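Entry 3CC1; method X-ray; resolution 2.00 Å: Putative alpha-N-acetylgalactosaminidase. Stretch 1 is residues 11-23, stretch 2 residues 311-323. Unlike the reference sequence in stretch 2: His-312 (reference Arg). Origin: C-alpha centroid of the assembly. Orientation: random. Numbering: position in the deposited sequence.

Stretch 1 11-23: TPPMGWNSWDCYG
Stretch 2, residues 311-323: CHSPLMFGGELRD

Two short parallel strands from distant parts of one chain, 14-17 and 315-317, pair edge to edge, and the contact continues past them through side chains and a glycine turn, burying 822 Å² in all. The strand directions differ by 34°, with a closest axial approach of 4.2 Å. Three parallel bridges fix the register: Met-14 with Leu-315, Gly-15 with Met-316 and Trp-16 with Phe-317, at CA-CA 4.7, 4.8 and 4.5 Å. Their ladder alternates as parallel pairing requires: Leu-315 N to Pro-13 O, 2.9 Å; Gly-15 N to Leu-315 O, 2.9 Å; Phe-317 N to Gly-15 O, 2.8 Å; Asn-17 N to Phe-317 O, 3.1 Å, all with N-H...O angles of 159-165°.

Met-14, Leu-315, Trp-16 and Phe-317 share one face. Selenomethionine Met-14 (m, t, p) and Leu-315 (m, t) meet at CG-CB 4.2 Å; Trp-16 (t, chi2 88°) lies 4.1 Å from Phe-317 (t, chi2 -91°), CD1 to CD1. The opposite face carries Met-316, also selenomethionine (m, m, chi3 138°), whose CE reaches Pro-13 CB at 3.6 Å. Gly-15, at phi/psi -177/-160, leaves room there: an ideal CB would lie 3.3 Å from Met-316 SE.

From its place in the strand, Trp-16 reaches past the end of strand 315-317, its NE1 donating to Gly-319 O at 2.8 Å (N-H...O 132°), with the acceptor near the ring plane. Asn-17 (t) caps the following helix, its OD1 accepting from Trp-19 N at 2.9 Å. Gly-318, at -109/-3, packs against that helix; an ideal CB would clash with Asp-20 OD2 at 2.7 Å.

Tyr-22 (m, chi2 -62°) closes this end, its OH donating to Glu-320 OE1 at 2.7 Å. Glu-320 (t, p, chi3 72°) is itself held by a salt bridge, Arg-322 NE to Glu-320 OE2, 2.8 Å.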

# COMPACT_ATOMS: atom_id res chain seq x y z
N THR A 11 29.70 18.70 -5.71
CA THR A 11 28.42 18.49 -6.30
C THR A 11 28.24 17.00 -6.59
O THR A 11 29.15 16.20 -6.36
CB THR A 11 28.29 19.31 -7.58
OG1 THR A 11 29.24 18.83 -8.53
CG2 THR A 11 28.50 20.81 -7.30
N PRO A 12 27.04 16.60 -6.99
CA PRO A 12 26.84 15.13 -7.17
C PRO A 12 27.80 14.58 -8.22
O PRO A 12 28.00 15.22 -9.25
CB PRO A 12 25.40 15.02 -7.63
CG PRO A 12 24.71 16.27 -7.08
CD PRO A 12 25.77 17.35 -6.96
N PRO A 13 28.43 13.43 -7.94
CA PRO A 13 29.34 12.84 -8.94
C PRO A 13 28.66 12.56 -10.27
O PRO A 13 27.51 12.10 -10.33
CB PRO A 13 29.77 11.51 -8.26
CG PRO A 13 29.64 11.78 -6.80
CD PRO A 13 28.43 12.67 -6.67
N MSE A 14 29.39 12.88 -11.32
CA MSE A 14 29.04 12.55 -12.69
C MSE A 14 30.17 11.74 -13.32
O MSE A 14 31.36 12.13 -13.27
CB MSE A 14 28.83 13.84 -13.51
CG MSE A 14 27.64 14.70 -13.06
SE MSE A 14 27.52 16.34 -14.02
CE MSE A 14 27.50 15.66 -15.85
N GLY A 15 29.79 10.61 -13.90
CA GLY A 15 30.76 9.73 -14.49
C GLY A 15 30.17 8.53 -15.16
O GLY A 15 29.03 8.54 -15.58
N TRP A 16 31.03 7.52 -15.32
CA TRP A 16 30.72 6.27 -15.98
C TRP A 16 31.13 5.16 -15.01
O TRP A 16 32.13 5.25 -14.32
CB TRP A 16 31.50 6.15 -17.30
CG TRP A 16 31.51 4.78 -17.97
CD1 TRP A 16 30.60 4.30 -18.85
CD2 TRP A 16 32.50 3.74 -17.81
NE1 TRP A 16 30.91 3.00 -19.19
CE2 TRP A 16 32.09 2.65 -18.60
CE3 TRP A 16 33.66 3.60 -17.03
CZ2 TRP A 16 32.83 1.48 -18.70
CZ3 TRP A 16 34.41 2.43 -17.15
CH2 TRP A 16 33.99 1.40 -17.97
N ASN A 17 30.31 4.13 -14.96
CA ASN A 17 30.57 2.94 -14.15
C ASN A 17 30.43 1.68 -15.03
O ASN A 17 29.53 1.58 -15.84
CB ASN A 17 29.61 2.96 -12.95
CG ASN A 17 29.73 1.74 -12.06
OD1 ASN A 17 29.46 0.62 -12.49
ND2 ASN A 17 30.12 1.94 -10.81
N SER A 18 31.37 0.74 -14.85
CA SER A 18 31.54 -0.44 -15.71
C SER A 18 30.45 -1.51 -15.54
O SER A 18 30.39 -2.42 -16.35
CB SER A 18 32.88 -1.11 -15.44
OG SER A 18 32.96 -1.65 -14.14
N TRP A 19 29.59 -1.38 -14.53
CA TRP A 19 28.69 -2.48 -14.15
C TRP A 19 27.61 -2.85 -15.17
O TRP A 19 27.44 -4.02 -15.50
CB TRP A 19 28.03 -2.23 -12.79
CG TRP A 19 27.22 -3.40 -12.38
CD1 TRP A 19 25.87 -3.53 -12.50
CD2 TRP A 19 27.67 -4.64 -11.80
NE1 TRP A 19 25.46 -4.75 -12.05
CE2 TRP A 19 26.53 -5.45 -11.61
CE3 TRP A 19 28.92 -5.14 -11.42
CZ2 TRP A 19 26.61 -6.75 -11.09
CZ3 TRP A 19 29.00 -6.41 -10.89
CH2 TRP A 19 27.86 -7.20 -10.73
N ASP A 20 26.87 -1.86 -15.66
CA ASP A 20 25.70 -2.18 -16.51
C ASP A 20 26.10 -2.76 -17.89
O ASP A 20 25.32 -3.46 -18.53
CB ASP A 20 24.79 -0.97 -16.73
CG ASP A 20 23.93 -0.60 -15.52
OD1 ASP A 20 24.02 -1.21 -14.43
OD2 ASP A 20 23.12 0.36 -15.70
N CYS A 21 27.32 -2.45 -18.34
CA CYS A 21 27.84 -2.94 -19.63
C CYS A 21 28.68 -4.19 -19.46
O CYS A 21 28.52 -5.12 -20.24
CB CYS A 21 28.60 -1.86 -20.43
SG CYS A 21 29.69 -0.74 -19.45
N TYR A 22 29.54 -4.25 -18.44
CA TYR A 22 30.53 -5.33 -18.33
C TYR A 22 30.47 -6.12 -17.02
O TYR A 22 31.28 -7.03 -16.78
CB TYR A 22 31.97 -4.80 -18.56
CG TYR A 22 32.12 -4.19 -19.92
CD1 TYR A 22 31.94 -4.98 -21.05
CD2 TYR A 22 32.36 -2.82 -20.09
CE1 TYR A 22 32.01 -4.45 -22.31
CE2 TYR A 22 32.44 -2.27 -21.36
CZ TYR A 22 32.28 -3.09 -22.46
OH TYR A 22 32.33 -2.57 -23.74
N GLY A 23 29.50 -5.80 -16.20
CA GLY A 23 29.33 -6.49 -14.94
C GLY A 23 30.56 -6.40 -14.08
O GLY A 23 31.11 -5.30 -13.86
N CYS A 311 16.36 15.57 -8.14
CA CYS A 311 16.65 15.19 -6.75
C CYS A 311 18.16 15.14 -6.37
O CYS A 311 18.52 14.81 -5.24
CB CYS A 311 15.90 13.92 -6.36
SG CYS A 311 16.66 12.45 -6.89
N HIS A 312 19.02 15.55 -7.30
CA HIS A 312 20.49 15.58 -7.07
C HIS A 312 21.10 14.18 -6.94
O HIS A 312 22.02 13.98 -6.17
CB HIS A 312 20.84 16.39 -5.82
CG HIS A 312 20.63 17.87 -5.95
ND1 HIS A 312 21.15 18.60 -6.99
CD2 HIS A 312 20.03 18.76 -5.12
CE1 HIS A 312 20.85 19.88 -6.82
NE2 HIS A 312 20.19 20.00 -5.68
N SER A 313 20.61 13.21 -7.70
CA SER A 313 21.23 11.91 -7.70
C SER A 313 22.60 12.00 -8.43
O SER A 313 22.73 12.73 -9.44
CB SER A 313 20.33 10.89 -8.43
OG SER A 313 20.87 9.56 -8.38
N PRO A 314 23.61 11.26 -7.95
CA PRO A 314 24.74 11.05 -8.84
C PRO A 314 24.28 10.56 -10.19
O PRO A 314 23.28 9.89 -10.29
CB PRO A 314 25.57 9.96 -8.15
CG PRO A 314 25.12 9.93 -6.76
CD PRO A 314 23.74 10.51 -6.69
N LEU A 315 25.02 10.95 -11.21
CA LEU A 315 24.75 10.58 -12.59
C LEU A 315 25.89 9.69 -13.05
O LEU A 315 26.94 10.18 -13.45
CB LEU A 315 24.66 11.84 -13.50
CG LEU A 315 23.55 12.84 -13.15
CD1 LEU A 315 23.50 14.06 -14.17
CD2 LEU A 315 22.17 12.17 -13.01
N MSE A 316 25.68 8.37 -12.99
CA MSE A 316 26.67 7.40 -13.45
C MSE A 316 26.18 6.64 -14.67
O MSE A 316 25.37 5.72 -14.54
CB MSE A 316 27.01 6.42 -12.34
CG MSE A 316 27.75 7.05 -11.21
SE MSE A 316 29.65 7.45 -11.63
CE MSE A 316 29.41 8.97 -10.81
N PHE A 317 26.70 6.95 -15.83
CA PHE A 317 26.31 6.31 -17.05
C PHE A 317 26.81 4.89 -17.11
O PHE A 317 27.95 4.66 -16.91
CB PHE A 317 26.88 7.09 -18.22
CG PHE A 317 26.39 6.65 -19.55
CD1 PHE A 317 27.04 5.71 -20.26
CD2 PHE A 317 25.30 7.22 -20.13
CE1 PHE A 317 26.61 5.33 -21.47
CE2 PHE A 317 24.87 6.86 -21.35
CZ PHE A 317 25.52 5.90 -22.02
N GLY A 318 25.94 3.96 -17.44
CA GLY A 318 26.26 2.55 -17.35
C GLY A 318 26.44 1.81 -18.67
O GLY A 318 26.80 0.62 -18.70
N GLY A 319 26.22 2.53 -19.75
CA GLY A 319 26.46 2.02 -21.09
C GLY A 319 27.92 2.11 -21.53
O GLY A 319 28.76 2.77 -20.91
N GLU A 320 28.19 1.37 -22.60
CA GLU A 320 29.44 1.45 -23.33
C GLU A 320 29.38 2.72 -24.17
O GLU A 320 28.79 2.73 -25.25
CB GLU A 320 29.66 0.21 -24.20
CG GLU A 320 30.83 0.31 -25.22
CD GLU A 320 32.15 0.82 -24.62
OE1 GLU A 320 32.80 0.08 -23.84
OE2 GLU A 320 32.53 1.96 -24.97
N LEU A 321 30.02 3.76 -23.66
CA LEU A 321 29.97 5.10 -24.24
C LEU A 321 30.33 5.14 -25.72
O LEU A 321 29.76 5.94 -26.50
CB LEU A 321 30.87 6.07 -23.46
CG LEU A 321 30.35 6.57 -22.11
CD1 LEU A 321 31.49 7.24 -21.34
CD2 LEU A 321 29.16 7.52 -22.27
N ARG A 322 31.28 4.29 -26.12
CA ARG A 322 31.83 4.34 -27.46
C ARG A 322 30.78 3.96 -28.48
O ARG A 322 30.90 4.30 -29.65
CB ARG A 322 33.07 3.46 -27.63
CG ARG A 322 34.34 4.08 -27.10
CD ARG A 322 35.44 3.08 -26.96
NE ARG A 322 35.11 2.00 -26.02
CZ ARG A 322 35.81 0.89 -25.89
NH1 ARG A 322 36.93 0.73 -26.55
NH2 ARG A 322 35.46 -0.05 -25.03
N ASP A 323 29.73 3.29 -28.02
CA ASP A 323 28.67 2.85 -28.93
C ASP A 323 27.46 3.79 -28.93
O ASP A 323 26.42 3.46 -29.48
CB ASP A 323 28.20 1.45 -28.57
CG ASP A 323 29.26 0.41 -28.84
OD1 ASP A 323 30.10 0.69 -29.70
OD2 ASP A 323 29.23 -0.66 -28.21